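Local coordinates for protein arsenate Reductase (Corynebacterium glutamicum, PDB 3T38) that reduces arsenate to arsenite in a thioredoxin-dependent manner on a low molecular weight tyrosine phosphatase fold, probably as part of arsenic resistance, at residues V43-R47 and F142-L146; A100-Y105 and L131-N137. All coordinates share one frame. Residues are numbered along the deposited sequence.

Interaction 1: residues V43-R47 and F142-L146; sequences VSLAR and FPKPL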
ATOM      1  N   VAL A  43       3.248   6.551  -3.971  1.00 23.14           N
ATOM      2  CA  VAL A  43       3.072   6.803  -2.561  1.00 22.69           C
ATOM      3  C   VAL A  43       3.377   5.572  -1.766  1.00 23.29           C
ATOM      4  O   VAL A  43       4.189   5.662  -0.788  1.00 24.42           O
ATOM      5  CB  VAL A  43       1.702   7.477  -2.204  1.00 23.56           C
ATOM      6  CG1 VAL A  43       1.528   7.504  -0.668  1.00 24.13           C
ATOM      7  CG2 VAL A  43       1.680   8.917  -2.736  1.00 19.27           C
ATOM      8  N   SER A  44       2.873   4.419  -2.219  1.00 21.98           N
ATOM      9  CA  SER A  44       3.273   3.135  -1.606  1.00 23.27           C
ATOM     10  C   SER A  44       4.776   2.964  -1.450  1.00 23.35           C
ATOM     11  O   SER A  44       5.289   2.580  -0.367  1.00 23.29           O
ATOM     12  CB  SER A  44       2.737   1.962  -2.441  1.00 21.75           C
ATOM     13  OG  SER A  44       1.340   1.931  -2.129  1.00 26.90           O
ATOM     14  N   LEU A  45       5.494   3.204  -2.543  1.00 22.32           N
ATOM     15  CA  LEU A  45       6.951   3.017  -2.462  1.00 22.29           C
ATOM     16  C   LEU A  45       7.583   4.079  -1.614  1.00 23.24           C
ATOM     17  O   LEU A  45       8.581   3.814  -0.886  1.00 24.18           O
ATOM     18  CB  LEU A  45       7.560   2.955  -3.862  1.00 22.44           C
ATOM     19  CG  LEU A  45       7.146   1.670  -4.643  1.00 24.37           C
ATOM     20  CD1 LEU A  45       7.686   1.779  -6.071  1.00 29.81           C
ATOM     21  CD2 LEU A  45       7.689   0.431  -3.981  1.00 24.24           C
ATOM     22  N   ALA A  46       7.020   5.305  -1.684  1.00 23.14           N
ATOM     23  CA  ALA A  46       7.607   6.409  -0.937  1.00 23.41           C
ATOM     24  C   ALA A  46       7.591   6.131   0.552  1.00 23.57           C
ATOM     25  O   ALA A  46       8.465   6.586   1.283  1.00 25.51           O
ATOM     26  CB  ALA A  46       6.879   7.686  -1.228  1.00 24.88           C
ATOM     27  N   ARG A  47       6.585   5.386   1.010  1.00 23.93           N
ATOM     28  CA  ARG A  47       6.427   5.112   2.459  1.00 25.37           C
ATOM     29  C   ARG A  47       7.627   4.403   3.054  1.00 26.31           C
ATOM     30  O   ARG A  47       8.035   4.713   4.187  1.00 27.79           O
ATOM     31  CB  ARG A  47       5.148   4.316   2.704  1.00 23.79           C
ATOM     32  CG  ARG A  47       3.880   5.188   2.652  1.00 24.47           C
ATOM     33  CD  ARG A  47       2.627   4.419   3.176  1.00 23.16           C
ATOM     34  NE  ARG A  47       2.664   3.047   2.682  1.00 22.88           N
ATOM     35  CZ  ARG A  47       1.835   2.524   1.783  1.00 23.92           C
ATOM     36  NH1 ARG A  47       0.843   3.246   1.182  1.00 21.52           N
ATOM     37  NH2 ARG A  47       2.015   1.254   1.466  1.00 21.40           N
ATOM     38  N   PHE A 142      13.408  -4.515  -6.550  1.00 30.88           N
ATOM     39  CA  PHE A 142      13.268  -3.501  -5.478  1.00 29.47           C
ATOM     40  C   PHE A 142      12.210  -4.022  -4.529  1.00 27.32           C
ATOM     41  O   PHE A 142      11.346  -4.795  -4.954  1.00 26.33           O
ATOM     42  CB  PHE A 142      12.861  -2.112  -6.039  1.00 29.76           C
ATOM     43  CG  PHE A 142      11.603  -2.136  -6.861  1.00 26.78           C
ATOM     44  CD1 PHE A 142      11.638  -2.483  -8.204  1.00 31.08           C
ATOM     45  CD2 PHE A 142      10.376  -1.821  -6.291  1.00 22.32           C
ATOM     46  CE1 PHE A 142      10.450  -2.546  -8.978  1.00 31.85           C
ATOM     47  CE2 PHE A 142       9.199  -1.836  -7.044  1.00 25.89           C
ATOM     48  CZ  PHE A 142       9.211  -2.219  -8.389  1.00 25.60           C
ATOM     49  N   PRO A 143      12.277  -3.642  -3.240  1.00 25.95           N
ATOM     50  CA  PRO A 143      11.214  -4.155  -2.332  1.00 24.37           C
ATOM     51  C   PRO A 143       9.934  -3.418  -2.572  1.00 22.82           C
ATOM     52  O   PRO A 143       9.971  -2.225  -2.876  1.00 23.95           O
ATOM     53  CB  PRO A 143      11.737  -3.802  -0.933  1.00 24.92           C
ATOM     54  CG  PRO A 143      13.242  -3.450  -1.158  1.00 26.10           C
ATOM     55  CD  PRO A 143      13.278  -2.847  -2.529  1.00 26.43           C
ATOM     56  N   LYS A 144       8.799  -4.090  -2.430  1.00 21.29           N
ATOM     57  CA  LYS A 144       7.504  -3.438  -2.766  1.00 19.14           C
ATOM     58  C   LYS A 144       6.461  -4.109  -1.909  1.00 18.54           C
ATOM     59  O   LYS A 144       6.605  -5.296  -1.620  1.00 16.36           O
ATOM     60  CB  LYS A 144       7.175  -3.606  -4.237  1.00 18.37           C
ATOM     61  CG  LYS A 144       7.007  -5.083  -4.766  1.00 19.52           C
ATOM     62  CD  LYS A 144       7.248  -5.195  -6.330  1.00 23.41           C
ATOM     63  CE  LYS A 144       8.773  -5.414  -6.676  1.00 22.54           C
ATOM     64  NZ  LYS A 144       9.268  -6.591  -5.850  1.00 18.61           N
ATOM     65  N   PRO A 145       5.385  -3.385  -1.552  1.00 18.43           N
ATOM     66  CA  PRO A 145       4.376  -4.090  -0.752  1.00 18.35           C
ATOM     67  C   PRO A 145       3.517  -5.043  -1.545  1.00 20.52           C
ATOM     68  O   PRO A 145       3.188  -4.803  -2.732  1.00 21.13           O
ATOM     69  CB  PRO A 145       3.464  -2.966  -0.246  1.00 17.69           C
ATOM     70  CG  PRO A 145       3.466  -1.898  -1.397  1.00 18.03           C
ATOM     71  CD  PRO A 145       4.905  -2.072  -2.070  1.00 19.46           C
ATOM     72  N   LEU A 146       3.059  -6.083  -0.853  1.00 21.08           N
ATOM     73  CA  LEU A 146       1.996  -6.936  -1.370  1.00 22.04           C
ATOM     74  C   LEU A 146       0.758  -6.154  -1.801  1.00 22.72           C
ATOM     75  O   LEU A 146       0.270  -5.304  -1.079  1.00 23.42           O
ATOM     76  CB  LEU A 146       1.589  -7.931  -0.288  1.00 22.31           C
ATOM     77  CG  LEU A 146       0.654  -9.035  -0.748  1.00 25.07           C
ATOM     78  CD1 LEU A 146       1.297  -9.856  -1.971  1.00 18.88           C
ATOM     79  CD2 LEU A 146       0.410  -9.864   0.559  1.00 25.52           C
TER
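Leu-45 has the largest share of this contact. From one turn of helix 31-49 its mt side chain reaches over the extended loop 142-146. Both methyls approach the Phe-142 ring, CD1 4.0 Å and CD2 4.1 Å from its CE2; CD2 also packs on the loop, 3.7 Å from O of Pro-143, 4.1 Å from CA of Lys-144 and 4.2 Å from CD of Pro-145. A branched aliphatic residue suits this spot, filling the space between an aromatic ring and a proline.

The CA-to-CB bond of Phe-142, a p rotamer, points toward the helix. Lys-144 is also p at chi1, but its chain folds back so that NZ donates to O of Phe-142 (2.9 Å); NZ also bonds O of Ser-114, which keeps the charge away from the leucine. Pro-145, a compact ring without an amide hydrogen to satisfy, brings CG to 4.1 Å from CB of Ser-44. The small serine permits this closeness, and its m rotamer lets OG bond O of Glu-40. Arg-47 only brushes the proline, NH2 lying 4.5 Å from CG of Pro-145, and its NH1 bonds O of Leu-146 of the second subunit.

With Ser-44 OG, Arg-47 NH1 and Lys-144 NZ bonded elsewhere, the N-terminal helical region meets the low molecular weight phosphatase domain here through van der Waals contact alone, so shape, not directed bonding, holds the pair together.

Interaction 2: residues A100-Y105 and L131-N137; sequences ALLSHY and LSERGVN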
ATOM      1  N   ALA A 100      14.215 -14.519  -8.192  1.00 25.81           N
ATOM      2  CA  ALA A 100      15.290 -14.419  -9.179  1.00 26.44           C
ATOM      3  C   ALA A 100      15.784 -15.799  -9.606  1.00 25.95           C
ATOM      4  O   ALA A 100      16.171 -15.982 -10.753  1.00 27.80           O
ATOM      5  CB  ALA A 100      16.471 -13.498  -8.676  1.00 25.41           C
ATOM      6  N   LEU A 101      15.725 -16.776  -8.701  1.00 25.86           N
ATOM      7  CA  LEU A 101      16.177 -18.136  -9.020  1.00 26.02           C
ATOM      8  C   LEU A 101      15.141 -18.716 -10.002  1.00 26.86           C
ATOM      9  O   LEU A 101      15.484 -19.244 -11.067  1.00 29.22           O
ATOM     10  CB  LEU A 101      16.408 -18.968  -7.729  1.00 24.71           C
ATOM     11  CG  LEU A 101      17.682 -18.653  -6.874  1.00 26.73           C
ATOM     12  CD1 LEU A 101      17.828 -19.398  -5.497  1.00 24.58           C
ATOM     13  CD2 LEU A 101      18.951 -19.003  -7.670  1.00 24.75           C
ATOM     14  N   LEU A 102      13.864 -18.543  -9.720  1.00 25.46           N
ATOM     15  CA  LEU A 102      12.873 -19.111 -10.667  1.00 26.37           C
ATOM     16  C   LEU A 102      12.952 -18.467 -12.051  1.00 26.28           C
ATOM     17  O   LEU A 102      12.904 -19.167 -13.055  1.00 28.58           O
ATOM     18  CB  LEU A 102      11.427 -19.115 -10.066  1.00 24.06           C
ATOM     19  CG  LEU A 102      10.277 -19.672 -10.913  1.00 26.20           C
ATOM     20  CD1 LEU A 102      10.547 -21.104 -11.365  1.00 23.08           C
ATOM     21  CD2 LEU A 102       8.937 -19.611 -10.165  1.00 22.63           C
ATOM     22  N   SER A 103      13.106 -17.156 -12.134  1.00 25.69           N
ATOM     23  CA  SER A 103      13.259 -16.522 -13.457  1.00 26.66           C
ATOM     24  C   SER A 103      14.471 -17.032 -14.183  1.00 27.94           C
ATOM     25  O   SER A 103      14.446 -17.201 -15.396  1.00 28.70           O
ATOM     26  CB  SER A 103      13.289 -14.970 -13.375  1.00 26.18           C
ATOM     27  OG  SER A 103      12.138 -14.513 -12.639  1.00 28.47           O
ATOM     28  N   HIS A 104      15.532 -17.275 -13.419  1.00 28.63           N
ATOM     29  CA  HIS A 104      16.807 -17.738 -13.938  1.00 31.11           C
ATOM     30  C   HIS A 104      16.690 -19.169 -14.547  1.00 32.69           C
ATOM     31  O   HIS A 104      17.223 -19.406 -15.644  1.00 34.84           O
ATOM     32  CB  HIS A 104      17.842 -17.659 -12.818  1.00 31.27           C
ATOM     33  CG  HIS A 104      19.090 -18.442 -13.054  1.00 35.43           C
ATOM     34  ND1 HIS A 104      20.170 -17.936 -13.748  1.00 38.99           N
ATOM     35  CD2 HIS A 104      19.469 -19.668 -12.608  1.00 38.98           C
ATOM     36  CE1 HIS A 104      21.141 -18.837 -13.768  1.00 41.30           C
ATOM     37  NE2 HIS A 104      20.747 -19.892 -13.070  1.00 38.67           N
ATOM     38  N   TYR A 105      15.985 -20.099 -13.881  1.00 31.63           N
ATOM     39  CA  TYR A 105      15.731 -21.440 -14.491  1.00 31.69           C
ATOM     40  C   TYR A 105      14.712 -21.351 -15.586  1.00 31.86           C
ATOM     41  O   TYR A 105      14.869 -21.946 -16.575  1.00 33.78           O
ATOM     42  CB  TYR A 105      15.311 -22.495 -13.433  1.00 31.27           C
ATOM     43  CG  TYR A 105      16.367 -22.666 -12.329  1.00 28.12           C
ATOM     44  CD1 TYR A 105      17.651 -22.971 -12.651  1.00 27.79           C
ATOM     45  CD2 TYR A 105      16.067 -22.497 -11.001  1.00 28.84           C
ATOM     46  CE1 TYR A 105      18.629 -23.106 -11.696  1.00 31.88           C
ATOM     47  CE2 TYR A 105      17.067 -22.586  -9.999  1.00 25.17           C
ATOM     48  CZ  TYR A 105      18.341 -22.908 -10.364  1.00 28.38           C
ATOM     49  OH  TYR A 105      19.401 -23.063  -9.444  1.00 29.68           O
ATOM     50  N   LEU A 131      23.994 -13.507  -5.377  1.00 37.78           N
ATOM     51  CA  LEU A 131      23.297 -13.862  -6.623  1.00 36.89           C
ATOM     52  C   LEU A 131      24.169 -13.447  -7.785  1.00 39.56           C
ATOM     53  O   LEU A 131      24.416 -14.228  -8.687  1.00 39.33           O
ATOM     54  CB  LEU A 131      21.925 -13.197  -6.710  1.00 33.93           C
ATOM     55  CG  LEU A 131      20.879 -13.763  -5.745  1.00 31.73           C
ATOM     56  CD1 LEU A 131      19.574 -13.071  -5.967  1.00 28.50           C
ATOM     57  CD2 LEU A 131      20.746 -15.330  -5.883  1.00 30.47           C
ATOM     58  N   SER A 132      24.656 -12.212  -7.729  1.00 42.03           N
ATOM     59  CA  SER A 132      25.658 -11.743  -8.703  1.00 46.39           C
ATOM     60  C   SER A 132      26.873 -12.670  -8.908  1.00 47.94           C
ATOM     61  O   SER A 132      27.241 -12.924 -10.051  1.00 50.02           O
ATOM     62  CB  SER A 132      26.131 -10.346  -8.340  1.00 46.87           C
ATOM     63  OG  SER A 132      27.102  -9.954  -9.266  1.00 53.43           O
ATOM     64  N   GLU A 133      27.449 -13.192  -7.820  1.00 48.38           N
ATOM     65  CA  GLU A 133      28.670 -14.035  -7.858  1.00 50.97           C
ATOM     66  C   GLU A 133      28.483 -15.349  -8.566  1.00 50.04           C
ATOM     67  O   GLU A 133      29.458 -16.021  -8.863  1.00 52.27           O
ATOM     68  CB  GLU A 133      29.114 -14.440  -6.463  1.00 51.36           C
ATOM     69  CG  GLU A 133      29.561 -13.341  -5.560  1.00 58.19           C
ATOM     70  CD  GLU A 133      30.227 -13.901  -4.307  1.00 65.36           C
ATOM     71  OE1 GLU A 133      29.930 -13.393  -3.195  1.00 67.17           O
ATOM     72  OE2 GLU A 133      31.042 -14.853  -4.451  1.00 67.92           O
ATOM     73  N   ARG A 134      27.236 -15.760  -8.746  1.00 46.92           N
ATOM     74  CA  ARG A 134      26.929 -17.043  -9.339  1.00 46.07           C
ATOM     75  C   ARG A 134      26.068 -16.816 -10.565  1.00 45.49           C
ATOM     76  O   ARG A 134      25.352 -17.712 -10.994  1.00 45.28           O
ATOM     77  CB  ARG A 134      26.223 -17.980  -8.351  1.00 44.36           C
ATOM     78  CG  ARG A 134      24.848 -17.505  -7.913  1.00 43.06           C
ATOM     79  CD  ARG A 134      24.248 -18.457  -6.918  1.00 41.63           C
ATOM     80  NE  ARG A 134      23.413 -19.414  -7.595  1.00 43.47           N
ATOM     81  CZ  ARG A 134      22.978 -20.549  -7.066  1.00 44.27           C
ATOM     82  NH1 ARG A 134      23.333 -20.871  -5.811  1.00 41.62           N
ATOM     83  NH2 ARG A 134      22.212 -21.359  -7.812  1.00 37.96           N
ATOM     84  N   GLY A 135      26.158 -15.612 -11.112  1.00 45.37           N
ATOM     85  CA  GLY A 135      25.559 -15.285 -12.386  1.00 46.54           C
ATOM     86  C   GLY A 135      24.055 -15.300 -12.439  1.00 45.31           C
ATOM     87  O   GLY A 135      23.481 -15.729 -13.444  1.00 46.59           O
ATOM     88  N   VAL A 136      23.393 -14.847 -11.381  1.00 43.18           N
ATOM     89  CA  VAL A 136      21.942 -14.760 -11.426  1.00 41.52           C
ATOM     90  C   VAL A 136      21.549 -13.287 -11.472  1.00 43.33           C
ATOM     91  O   VAL A 136      21.845 -12.544 -10.529  1.00 41.61           O
ATOM     92  CB  VAL A 136      21.238 -15.439 -10.230  1.00 39.15           C
ATOM     93  CG1 VAL A 136      19.717 -15.042 -10.225  1.00 35.01           C
ATOM     94  CG2 VAL A 136      21.413 -16.961 -10.262  1.00 36.91           C
ATOM     95  N   ASN A 137      20.874 -12.897 -12.561  1.00 46.12           N
ATOM     96  CA  ASN A 137      20.370 -11.550 -12.755  1.00 49.23           C
ATOM     97  C   ASN A 137      19.291 -11.153 -11.727  1.00 48.69           C
ATOM     98  O   ASN A 137      18.328 -11.914 -11.460  1.00 46.93           O
ATOM     99  CB  ASN A 137      19.860 -11.364 -14.175  1.00 51.42           C
ATOM    100  CG  ASN A 137      20.795 -11.986 -15.245  1.00 57.12           C
ATOM    101  OD1 ASN A 137      22.042 -11.964 -15.136  1.00 60.12           O
ATOM    102  ND2 ASN A 137      20.177 -12.522 -16.305  1.00 58.79           N
TER
HETATM  103  O   HOH W   1      17.214 -14.170 -12.585  1.00 21.28           O
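A Schellman motif closes helix 125-133 where it packs beside helix 94-106 in the low molecular weight phosphatase fold. Its hydrogen bonds run from N of Val-136 to O of Leu-131 (2.9 Å) and from N of Gly-135 to O of Ser-132 (3.1 Å). Gly-135 is the C-prime residue; its positive phi is easily adopted without a side chain. The reversal delivers Val-136 to the neighbouring helix.

Apolar packing forms the centre. Ala-100, small enough to let the chains approach, sets CB 4.1 Å from CD1 of Leu-131 and 3.9 Å from CG1 of Val-136. The next residue, Leu-101, places CD2 4.1 Å from CG2 of Val-136 and 4.5 Å from CD2 of Leu-131. Beta-branched valine can thus serve both residues, one methyl each.

The aromatic component is a CH-pi contact: CG2 of Val-136 sits over the face of the His-104 ring, 3.8 Å from its centroid and just 8° off the normal. This exposed histidine covers the valine from the solvent side.

Charge is handled at the margin. Arg-134 lays its guanidinium face against CD2 of Leu-101, NH2 lying 4.0 Å from that methyl, while its charge forms a salt bridge with Asp-198 of helix 190-211. Tyr-105 OH, hydrogen-bonded to the same Asp-198, stands 3.7 Å from NH2 of Arg-134, tying both segments to the C-terminal helix.

Finally, one water bridges the backbones, donating to O of Ala-100 and O of Asn-137, each 2.8 Å away.

How the interactions relate
Along the chain, segment 43-47 comes first, then 100-105, 131-137 and 142-146, so both parts of interaction 2 fall between the partners of interaction 1. The centres are 23 Å apart and the nearest atoms about 10 Å, so the contacts do not touch. They are joined through the polypeptide after helix 125-133, which leaves interaction 2 at Asn-137 and enters interaction 1 at Phe-142. Interaction 2 lies within the low molecular weight phosphatase domain, packing two of its helices together, whereas interaction 1 attaches helix 31-49 of the N-terminal region to that domain, where the second subunit also packs. One contact is thus internal to the phosphatase fold, the other sits at the subunit interface.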